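Local coordinates for succinate dehydrogenase subunit A (Mycolicibacterium smegmatis, PDB 7D6V), which probably oxidises succinate to fumarate as the FAD-carrying flavoprotein subunit of a respiratory complex, feeding electrons towards the quinone pool, at residues Cys549-Arg561 with Glu571-Cys583. Sequence-based numbering, arbitrary orientation.
Sequences CVAKAALQRTESR and EMDANWRNTLLVC
Asp573 meets the guanidinium of Arg561 over its face rather than at its N-H edge: OD1 lies 3.0 Å from NH1, well out of the guanidinium plane, so the pair is held by charge alone. Arg577 lies over the opposite face, its CG nearest, while at the edge NH2 gives a weak bond to Ala574 O. Arg561 NE also reaches Glu559 OE2, again weakly. Glu559 OE2 takes a shorter bond from Arg557 NH1 (2.9 Å), in the guanidinium plane and through its anti lone pair, and the four side chains thus form one salt-bridge network.

Arg557, the first residue beyond helix 532-556, also bonds backbone carbonyls of the facing loop, NH1 to Trp576 O (3.1 Å) and NH2 to Thr579 O (2.8 Å); its NE pairs with Glu244. Trp576 CE3 lies over one face of this guanidinium, 3.5 Å from Arg557 NH1, but with the planes 55° apart the two groups do not stack flat. Glu559 CG, set between backbone N and carbonyl carbon (chi1 61°), sits over the five-membered ring of Trp576 in a CH-pi contact, 3.8 Å from the centroid. Nearby, Asp573 N donates to Ser560 O (2.8 Å). Towards the helix, Leu581 CD1 packs along the Gln556 side chain and CD2 against Arg557 CB.

Within the fumarate reductase-type C-terminal region, two arginines converging on one oxygen of Glu559 would probably favour its ionised form, and bonds to loop carbonyls tie the irregular 571-581 backbone to the helix end.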
loop_
_atom_site.group_PDB
_atom_site.type_symbol
_atom_site.label_atom_id
_atom_site.label_comp_id
_atom_site.label_asym_id
_atom_site.label_seq_id
_atom_site.Cartn_x
_atom_site.Cartn_y
_atom_site.Cartn_z
ATOM N N CYS A 549 15.639 28.374 9.044
ATOM C CA CYS A 549 14.660 29.194 8.334
ATOM C C CYS A 549 13.329 29.233 9.077
ATOM O O CYS A 549 12.730 30.303 9.256
ATOM C CB CYS A 549 14.465 28.664 6.914
ATOM S SG CYS A 549 15.670 29.256 5.724
ATOM N N VAL A 550 12.854 28.067 9.518
ATOM C CA VAL A 550 11.569 27.988 10.211
ATOM C C VAL A 550 11.608 28.799 11.499
ATOM O O VAL A 550 10.680 29.561 11.803
ATOM C CB VAL A 550 11.196 26.519 10.481
ATOM C CG1 VAL A 550 10.002 26.439 11.409
ATOM C CG2 VAL A 550 10.899 25.802 9.182
ATOM N N ALA A 551 12.685 28.652 12.274
ATOM C CA ALA A 551 12.781 29.362 13.543
ATOM C C ALA A 551 12.828 30.870 13.338
ATOM O O ALA A 551 12.173 31.623 14.069
ATOM C CB ALA A 551 14.008 28.887 14.317
ATOM N N LYS A 552 13.588 31.336 12.344
ATOM C CA LYS A 552 13.679 32.776 12.126
ATOM C C LYS A 552 12.353 33.354 11.642
ATOM O O LYS A 552 11.943 34.434 12.087
ATOM C CB LYS A 552 14.803 33.087 11.142
ATOM C CG LYS A 552 16.180 32.935 11.747
ATOM C CD LYS A 552 17.244 33.570 10.880
ATOM C CE LYS A 552 18.567 33.635 11.616
ATOM N NZ LYS A 552 19.548 34.486 10.898
ATOM N N ALA A 553 11.658 32.648 10.745
ATOM C CA ALA A 553 10.348 33.120 10.309
ATOM C C ALA A 553 9.363 33.172 11.472
ATOM O O ALA A 553 8.617 34.151 11.624
ATOM C CB ALA A 553 9.814 32.227 9.192
ATOM N N ALA A 554 9.356 32.131 12.312
ATOM C CA ALA A 554 8.445 32.103 13.450
ATOM C C ALA A 554 8.757 33.206 14.448
ATOM O O ALA A 554 7.843 33.748 15.078
ATOM C CB ALA A 554 8.502 30.739 14.134
ATOM N N LEU A 555 10.034 33.548 14.614
ATOM C CA LEU A 555 10.376 34.663 15.489
ATOM C C LEU A 555 9.936 35.990 14.888
ATOM O O LEU A 555 9.513 36.895 15.614
ATOM C CB LEU A 555 11.877 34.681 15.764
ATOM C CG LEU A 555 12.335 35.752 16.755
ATOM C CD1 LEU A 555 11.949 35.367 18.172
ATOM C CD2 LEU A 555 13.826 35.987 16.647
ATOM N N GLN A 556 10.034 36.128 13.566
ATOM C CA GLN A 556 9.754 37.420 12.956
ATOM C C GLN A 556 8.264 37.714 12.839
ATOM O O GLN A 556 7.867 38.879 12.945
ATOM C CB GLN A 556 10.412 37.507 11.581
ATOM C CG GLN A 556 10.611 38.929 11.105
ATOM C CD GLN A 556 11.860 39.091 10.276
ATOM O OE1 GLN A 556 12.825 38.346 10.436
ATOM N NE2 GLN A 556 11.850 40.067 9.378
ATOM N N ARG A 557 7.423 36.703 12.620
ATOM C CA ARG A 557 5.988 36.958 12.464
ATOM C C ARG A 557 5.345 37.104 13.838
ATOM O O ARG A 557 5.103 36.117 14.534
ATOM C CB ARG A 557 5.316 35.849 11.663
ATOM C CG ARG A 557 3.825 36.084 11.467
ATOM C CD ARG A 557 3.224 35.178 10.414
ATOM N NE ARG A 557 3.655 35.543 9.070
ATOM C CZ ARG A 557 2.937 36.278 8.229
ATOM N NH1 ARG A 557 1.748 36.735 8.591
ATOM N NH2 ARG A 557 3.408 36.558 7.024
ATOM N N THR A 558 5.047 38.340 14.224
ATOM C CA THR A 558 4.474 38.632 15.540
ATOM C C THR A 558 2.956 38.791 15.457
ATOM O O THR A 558 2.399 39.856 15.719
ATOM C CB THR A 558 5.127 39.875 16.135
ATOM O OG1 THR A 558 4.949 40.984 15.245
ATOM C CG2 THR A 558 6.608 39.642 16.352
ATOM N N GLU A 559 2.290 37.700 15.089
ATOM C CA GLU A 559 0.835 37.600 15.106
ATOM C C GLU A 559 0.484 36.137 14.884
ATOM O O GLU A 559 1.334 35.331 14.501
ATOM C CB GLU A 559 0.188 38.524 14.064
ATOM C CG GLU A 559 0.554 38.258 12.609
ATOM C CD GLU A 559 -0.393 37.305 11.916
ATOM O OE1 GLU A 559 -1.533 37.155 12.391
ATOM O OE2 GLU A 559 -0.008 36.717 10.889
ATOM N N SER A 560 -0.774 35.794 15.143
ATOM C CA SER A 560 -1.243 34.418 15.047
ATOM C C SER A 560 -2.170 34.278 13.849
ATOM O O SER A 560 -3.041 35.122 13.633
ATOM C CB SER A 560 -1.964 33.992 16.325
ATOM O OG SER A 560 -1.085 33.998 17.432
ATOM N N ARG A 561 -1.972 33.223 13.065
ATOM C CA ARG A 561 -2.802 33.003 11.885
ATOM C C ARG A 561 -2.656 31.557 11.453
ATOM O O ARG A 561 -1.551 31.124 11.118
ATOM C CB ARG A 561 -2.403 33.950 10.755
ATOM C CG ARG A 561 -3.378 33.984 9.597
ATOM C CD ARG A 561 -2.876 34.873 8.477
ATOM N NE ARG A 561 -2.629 36.236 8.928
ATOM C CZ ARG A 561 -3.518 37.216 8.854
ATOM N NH1 ARG A 561 -4.717 36.986 8.346
ATOM N NH2 ARG A 561 -3.209 38.426 9.288
ATOM N N GLU A 571 -3.547 37.697 19.373
ATOM C CA GLU A 571 -4.547 38.357 18.546
ATOM C C GLU A 571 -4.375 37.870 17.122
ATOM O O GLU A 571 -3.544 38.380 16.368
ATOM C CB GLU A 571 -4.408 39.871 18.633
ATOM C CG GLU A 571 -5.662 40.617 18.235
ATOM C CD GLU A 571 -6.821 40.337 19.168
ATOM O OE1 GLU A 571 -6.576 40.071 20.364
ATOM O OE2 GLU A 571 -7.981 40.387 18.705
ATOM N N MET A 572 -5.148 36.849 16.770
ATOM C CA MET A 572 -5.140 36.337 15.413
ATOM C C MET A 572 -5.373 37.467 14.426
ATOM O O MET A 572 -6.123 38.409 14.701
ATOM C CB MET A 572 -6.217 35.261 15.235
ATOM C CG MET A 572 -6.018 34.010 16.074
ATOM S SD MET A 572 -5.109 32.717 15.206
ATOM C CE MET A 572 -6.083 32.540 13.713
ATOM N N ASP A 573 -4.722 37.368 13.272
ATOM C CA ASP A 573 -5.044 38.205 12.128
ATOM C C ASP A 573 -4.828 39.691 12.443
ATOM O O ASP A 573 -5.767 40.483 12.550
ATOM C CB ASP A 573 -6.487 37.937 11.678
ATOM C CG ASP A 573 -6.724 36.485 11.316
ATOM O OD1 ASP A 573 -5.761 35.794 10.940
ATOM O OD2 ASP A 573 -7.882 36.033 11.409
ATOM N N ALA A 574 -3.556 40.044 12.617
ATOM C CA ALA A 574 -3.160 41.442 12.508
ATOM C C ALA A 574 -3.319 41.886 11.055
ATOM O O ALA A 574 -3.884 41.170 10.224
ATOM C CB ALA A 574 -1.727 41.636 12.990
ATOM N N ASN A 575 -2.853 43.096 10.727
ATOM C CA ASN A 575 -2.947 43.471 9.321
ATOM C C ASN A 575 -2.129 42.463 8.518
ATOM O O ASN A 575 -2.722 41.662 7.794
ATOM C CB ASN A 575 -2.542 44.939 9.080
ATOM C CG ASN A 575 -1.066 45.218 9.303
ATOM O OD1 ASN A 575 -0.200 44.603 8.683
ATOM N ND2 ASN A 575 -0.777 46.177 10.174
ATOM N N TRP A 576 -0.792 42.500 8.601
ATOM C CA TRP A 576 0.104 41.343 8.516
ATOM C C TRP A 576 -0.301 40.283 7.495
ATOM O O TRP A 576 0.164 39.143 7.571
ATOM C CB TRP A 576 0.227 40.678 9.891
ATOM C CG TRP A 576 1.526 40.942 10.616
ATOM C CD1 TRP A 576 1.679 41.604 11.799
ATOM C CD2 TRP A 576 2.842 40.542 10.210
ATOM N NE1 TRP A 576 3.002 41.647 12.152
ATOM C CE2 TRP A 576 3.739 41.001 11.194
ATOM C CE3 TRP A 576 3.349 39.844 9.112
ATOM C CZ2 TRP A 576 5.111 40.786 11.111
ATOM C CZ3 TRP A 576 4.713 39.631 9.032
ATOM C CH2 TRP A 576 5.577 40.101 10.025
ATOM N N ARG A 577 -1.141 40.641 6.529
ATOM C CA ARG A 577 -1.692 39.683 5.581
ATOM C C ARG A 577 -1.124 39.849 4.188
ATOM O O ARG A 577 -0.993 38.862 3.464
ATOM C CB ARG A 577 -3.220 39.812 5.529
ATOM C CG ARG A 577 -3.956 38.639 4.927
ATOM C CD ARG A 577 -5.132 39.128 4.103
ATOM N NE ARG A 577 -4.798 40.336 3.358
ATOM C CZ ARG A 577 -4.145 40.344 2.201
ATOM N NH1 ARG A 577 -3.885 41.492 1.596
ATOM N NH2 ARG A 577 -3.750 39.207 1.648
ATOM N N ASN A 578 -0.788 41.072 3.803
ATOM C CA ASN A 578 0.015 41.326 2.613
ATOM C C ASN A 578 1.503 41.396 2.950
ATOM O O ASN A 578 2.198 42.354 2.621
ATOM C CB ASN A 578 -0.476 42.595 1.924
ATOM C CG ASN A 578 -0.428 43.810 2.827
ATOM O OD1 ASN A 578 0.036 43.738 3.965
ATOM N ND2 ASN A 578 -0.908 44.938 2.320
ATOM N N THR A 579 1.995 40.360 3.624
ATOM C CA THR A 579 3.409 40.215 3.941
ATOM C C THR A 579 3.755 38.736 3.918
ATOM O O THR A 579 3.077 37.933 4.564
ATOM C CB THR A 579 3.747 40.820 5.308
ATOM O OG1 THR A 579 3.221 42.149 5.388
ATOM C CG2 THR A 579 5.249 40.875 5.506
ATOM N N LEU A 580 4.803 38.377 3.175
ATOM C CA LEU A 580 5.179 36.981 2.994
ATOM C C LEU A 580 6.395 36.553 3.794
ATOM O O LEU A 580 6.502 35.371 4.128
ATOM C CB LEU A 580 5.439 36.677 1.516
ATOM C CG LEU A 580 4.197 36.645 0.634
ATOM C CD1 LEU A 580 4.585 36.458 -0.818
ATOM C CD2 LEU A 580 3.261 35.544 1.094
ATOM N N LEU A 581 7.309 37.471 4.110
ATOM C CA LEU A 581 8.423 37.190 5.014
ATOM C C LEU A 581 9.330 36.092 4.433
ATOM O O LEU A 581 9.375 34.952 4.893
ATOM C CB LEU A 581 7.861 36.841 6.399
ATOM C CG LEU A 581 8.740 36.570 7.605
ATOM C CD1 LEU A 581 9.504 37.837 7.891
ATOM C CD2 LEU A 581 7.886 36.189 8.790
ATOM N N VAL A 582 10.028 36.483 3.359
ATOM C CA VAL A 582 10.788 35.587 2.488
ATOM C C VAL A 582 12.178 35.306 3.054
ATOM O O VAL A 582 12.862 36.212 3.537
ATOM C CB VAL A 582 10.889 36.214 1.085
ATOM C CG1 VAL A 582 11.735 35.367 0.183
ATOM C CG2 VAL A 582 9.515 36.415 0.495
ATOM N N CYS A 583 12.620 34.050 2.962
ATOM C CA CYS A 583 13.923 33.618 3.457
ATOM C C CYS A 583 14.931 33.472 2.320
ATOM O O CYS A 583 14.591 32.999 1.233
ATOM C CB CYS A 583 13.805 32.282 4.196
ATOM S SG CYS A 583 12.562 32.240 5.498
#